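Local coordinates for fucoxanthin chlorophyll a/c-binding protein Lhcq10 (Chaetoceros gracilis, PDB 6L4U) that probably harvests light for photosystem I in a diatom, binding chlorophylls a and c and fucoxanthin and passing on the absorbed energy, at residues S124-D130 and V237-D241. Sequence-based numbering, arbitrary orientation.
Sequences SPPEQWD and VPHYD. With CLA (chlorophyll a), chain B.
This contact lies beside pigment pockets of the antenna, where helix 125-130 helps bind chlorophyll a and fucoxanthin; Tyr240 of an irregular loop packs against that short, weakly bonded helix. Ser124 enters the helix with phi/psi 67/77, and its O accepts from Glu127 N at 2.6 Å. The CA atoms pair Ser124 with Pro238 (6.7 Å) and Glu127 with Tyr240 (6.4 Å). Positive phi at His239 and Asp241 brackets helical angles at Tyr240, whose CA-to-CB bond points toward the helix, with chi1 t (153°). Pro126 CB lies over one face of the Tyr240 ring, a CH-pi contact 3.9 Å from the centroid; Glu127 CD meets the edge of that ring at Tyr240 CD1 (3.5 Å). In the three-helix light-harvesting fold, this joins the connection between helices 73-102 and 137-153 to the tail following helix 196-223. Tyr240 OH lies 3.2 Å from Asp130 OD2, a possible hydrogen bond whose proton could instead go to Glu243 O in a weak one. Ser124 OG touches Pro238 CG at 3.1 Å. Out of the loop's reach, Trp129 CE3 lies 3.8 Å from chlorophyll a CMA; Pro125 O hydrogen-bonds a fucoxanthin.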
loop_
_atom_site.group_PDB
_atom_site.type_symbol
_atom_site.label_atom_id
_atom_site.label_comp_id
_atom_site.label_asym_id
_atom_site.label_seq_id
_atom_site.Cartn_x
_atom_site.Cartn_y
_atom_site.Cartn_z
ATOM N N SER Z 124 79.831 -77.853 -1.950
ATOM C CA SER Z 124 80.094 -76.464 -2.301
ATOM C C SER Z 124 79.330 -75.523 -1.356
ATOM O O SER Z 124 78.284 -74.998 -1.753
ATOM C CB SER Z 124 79.611 -76.311 -3.740
ATOM O OG SER Z 124 80.636 -76.559 -4.656
ATOM N N PRO Z 125 79.800 -75.327 -0.117
ATOM C CA PRO Z 125 78.907 -75.021 1.061
ATOM C C PRO Z 125 77.981 -73.811 0.934
ATOM O O PRO Z 125 76.937 -73.801 1.603
ATOM C CB PRO Z 125 79.905 -74.836 2.222
ATOM C CG PRO Z 125 81.279 -74.847 1.612
ATOM C CD PRO Z 125 81.196 -75.542 0.293
ATOM N N PRO Z 126 78.280 -72.767 0.134
ATOM C CA PRO Z 126 77.202 -71.799 -0.162
ATOM C C PRO Z 126 76.014 -72.381 -0.919
ATOM O O PRO Z 126 74.879 -71.950 -0.683
ATOM C CB PRO Z 126 77.909 -70.707 -0.979
ATOM C CG PRO Z 126 79.252 -71.201 -1.230
ATOM C CD PRO Z 126 79.578 -72.117 -0.126
ATOM N N GLU Z 127 76.231 -73.337 -1.823
ATOM C CA GLU Z 127 75.115 -74.101 -2.377
ATOM C C GLU Z 127 74.463 -74.974 -1.326
ATOM O O GLU Z 127 73.268 -75.277 -1.441
ATOM C CB GLU Z 127 75.624 -74.931 -3.554
ATOM C CG GLU Z 127 75.582 -74.173 -4.850
ATOM C CD GLU Z 127 76.959 -73.735 -5.270
ATOM O OE1 GLU Z 127 77.826 -73.657 -4.372
ATOM O OE2 GLU Z 127 77.169 -73.411 -6.453
ATOM N N GLN Z 128 75.201 -75.368 -0.276
ATOM C CA GLN Z 128 74.577 -76.373 0.560
ATOM C C GLN Z 128 73.685 -75.710 1.607
ATOM O O GLN Z 128 72.742 -76.344 2.084
ATOM C CB GLN Z 128 75.609 -77.386 1.105
ATOM C CG GLN Z 128 75.452 -77.997 2.455
ATOM C CD GLN Z 128 76.681 -78.709 2.982
ATOM O OE1 GLN Z 128 77.745 -78.739 2.367
ATOM N NE2 GLN Z 128 76.511 -79.333 4.137
ATOM N N TRP Z 129 73.862 -74.403 1.854
ATOM C CA TRP Z 129 72.893 -73.661 2.665
ATOM C C TRP Z 129 71.551 -73.511 1.953
ATOM O O TRP Z 129 70.501 -73.525 2.606
ATOM C CB TRP Z 129 73.445 -72.278 3.032
ATOM C CG TRP Z 129 72.447 -71.402 3.752
ATOM C CD1 TRP Z 129 71.641 -70.445 3.201
ATOM C CD2 TRP Z 129 72.145 -71.417 5.153
ATOM N NE1 TRP Z 129 70.861 -69.867 4.170
ATOM C CE2 TRP Z 129 71.152 -70.444 5.377
ATOM C CE3 TRP Z 129 72.621 -72.157 6.239
ATOM C CZ2 TRP Z 129 70.624 -70.195 6.640
ATOM C CZ3 TRP Z 129 72.099 -71.904 7.495
ATOM C CH2 TRP Z 129 71.112 -70.931 7.684
ATOM N N ASP Z 130 71.565 -73.365 0.624
ATOM C CA ASP Z 130 70.320 -73.223 -0.125
ATOM C C ASP Z 130 69.512 -74.513 -0.130
ATOM O O ASP Z 130 68.277 -74.471 -0.162
ATOM C CB ASP Z 130 70.614 -72.801 -1.564
ATOM C CG ASP Z 130 71.171 -71.398 -1.662
ATOM O OD1 ASP Z 130 70.856 -70.569 -0.783
ATOM O OD2 ASP Z 130 71.919 -71.122 -2.622
ATOM N N VAL Z 237 88.092 -72.830 -5.351
ATOM C CA VAL Z 237 86.762 -72.408 -4.925
ATOM C C VAL Z 237 85.795 -72.529 -6.103
ATOM O O VAL Z 237 86.074 -71.976 -7.176
ATOM C CB VAL Z 237 86.804 -70.974 -4.379
ATOM C CG1 VAL Z 237 85.458 -70.526 -4.022
ATOM C CG2 VAL Z 237 87.720 -70.898 -3.163
ATOM N N PRO Z 238 84.659 -73.222 -5.943
ATOM C CA PRO Z 238 83.865 -73.664 -7.102
ATOM C C PRO Z 238 82.790 -72.723 -7.647
ATOM O O PRO Z 238 81.885 -73.219 -8.328
ATOM C CB PRO Z 238 83.221 -74.953 -6.584
ATOM C CG PRO Z 238 83.106 -74.713 -5.132
ATOM C CD PRO Z 238 84.277 -73.936 -4.712
ATOM N N HIS Z 239 82.844 -71.418 -7.348
ATOM C CA HIS Z 239 82.051 -70.372 -8.021
ATOM C C HIS Z 239 80.538 -70.576 -7.845
ATOM O O HIS Z 239 79.825 -70.995 -8.762
ATOM C CB HIS Z 239 82.418 -70.267 -9.508
ATOM C CG HIS Z 239 81.897 -69.029 -10.168
ATOM N ND1 HIS Z 239 81.775 -68.907 -11.535
ATOM C CD2 HIS Z 239 81.474 -67.854 -9.646
ATOM C CE1 HIS Z 239 81.292 -67.713 -11.827
ATOM N NE2 HIS Z 239 81.096 -67.055 -10.698
ATOM N N TYR Z 240 80.086 -70.315 -6.609
ATOM C CA TYR Z 240 78.675 -70.469 -6.246
ATOM C C TYR Z 240 77.747 -69.583 -7.071
ATOM O O TYR Z 240 76.625 -70.013 -7.370
ATOM C CB TYR Z 240 78.488 -70.187 -4.754
ATOM C CG TYR Z 240 77.130 -69.689 -4.323
ATOM C CD1 TYR Z 240 76.046 -70.556 -4.223
ATOM C CD2 TYR Z 240 76.941 -68.357 -3.976
ATOM C CE1 TYR Z 240 74.806 -70.102 -3.810
ATOM C CE2 TYR Z 240 75.713 -67.896 -3.563
ATOM C CZ TYR Z 240 74.647 -68.770 -3.482
ATOM O OH TYR Z 240 73.418 -68.308 -3.069
ATOM N N ASP Z 241 78.162 -68.336 -7.387
ATOM C CA ASP Z 241 77.577 -67.563 -8.499
ATOM C C ASP Z 241 76.078 -67.254 -8.335
ATOM O O ASP Z 241 75.367 -66.952 -9.294
ATOM C CB ASP Z 241 78.079 -68.299 -9.761
ATOM C CG ASP Z 241 77.113 -69.226 -10.464
ATOM O OD1 ASP Z 241 76.017 -69.641 -10.061
ATOM O OD2 ASP Z 241 77.743 -69.956 -11.258
HETATM MG MG CLA B . 77.828 -76.617 9.811
HETATM C CHA CLA B . 75.979 -79.293 8.591
HETATM C CHB CLA B . 75.374 -74.553 8.796
HETATM C CHC CLA B . 79.461 -74.104 11.401
HETATM C CHD CLA B . 80.153 -79.054 11.335
HETATM N NA CLA B . 75.978 -76.868 8.914
HETATM C C1A CLA B . 75.421 -77.907 8.398
HETATM C C2A CLA B . 74.165 -77.645 7.589
HETATM C C3A CLA B . 74.051 -76.136 7.657
HETATM C C4A CLA B . 75.217 -75.843 8.525
HETATM C CMA CLA B . 74.382 -75.525 6.302
HETATM C CAA CLA B . 72.826 -78.126 8.177
HETATM C CBA CLA B . 72.738 -78.683 9.601
HETATM C CGA CLA B . 73.028 -77.695 10.705
HETATM O O1A CLA B . 72.593 -76.557 10.674
HETATM O O2A CLA B . 73.839 -78.126 11.831
HETATM N NB CLA B . 77.473 -74.615 10.037
HETATM C C1B CLA B . 76.421 -73.933 9.601
HETATM C C2B CLA B . 76.358 -72.504 9.993
HETATM C C3B CLA B . 77.597 -72.371 10.787
HETATM C C4B CLA B . 78.203 -73.738 10.735
HETATM C CMB CLA B . 75.310 -71.470 9.672
HETATM C CAB CLA B . 78.101 -71.144 11.457
HETATM C CBB CLA B . 79.315 -70.673 11.252
HETATM N NC CLA B . 79.451 -76.609 11.081
HETATM C C1C CLA B . 79.943 -75.478 11.625
HETATM C C2C CLA B . 81.092 -75.677 12.545
HETATM C C3C CLA B . 81.289 -77.138 12.519
HETATM C C4C CLA B . 80.228 -77.600 11.587
HETATM C CMC CLA B . 81.872 -74.650 13.322
HETATM C CAC CLA B . 82.314 -77.953 13.265
HETATM C CBC CLA B . 81.663 -78.316 14.583
HETATM N ND CLA B . 78.067 -78.629 10.024
HETATM C C1D CLA B . 79.025 -79.559 10.550
HETATM C C2D CLA B . 78.772 -80.989 10.239
HETATM C C3D CLA B . 77.521 -80.859 9.442
HETATM C C4D CLA B . 77.201 -79.508 9.387
HETATM C CMD CLA B . 79.440 -82.300 10.540
HETATM C CAD CLA B . 76.479 -81.609 8.694
HETATM O OBD CLA B . 76.431 -82.881 8.528
HETATM C CBD CLA B . 75.493 -80.643 8.176
HETATM C CGD CLA B . 75.181 -80.883 6.729
HETATM O O1D CLA B . 74.339 -81.723 6.420
HETATM O O2D CLA B . 75.856 -80.110 5.704
HETATM C CED CLA B . 75.373 -80.167 4.370
HETATM C C1 CLA B . 73.862 -77.376 13.043
HETATM C C2 CLA B . 75.217 -76.737 13.225
HETATM C C3 CLA B . 76.219 -77.388 13.835
HETATM C C4 CLA B . 76.041 -78.785 14.361
HETATM C C5 CLA B . 77.554 -76.708 13.998
HETATM C C6 CLA B . 77.650 -75.952 15.313
HETATM C C7 CLA B . 78.226 -74.561 15.087
HETATM C C8 CLA B . 78.712 -73.947 16.393
HETATM C C9 CLA B . 78.817 -72.433 16.262
HETATM C C10 CLA B . 80.059 -74.556 16.762
HETATM C C11 CLA B . 80.014 -75.247 18.120
HETATM C C12 CLA B . 80.196 -76.751 17.972
#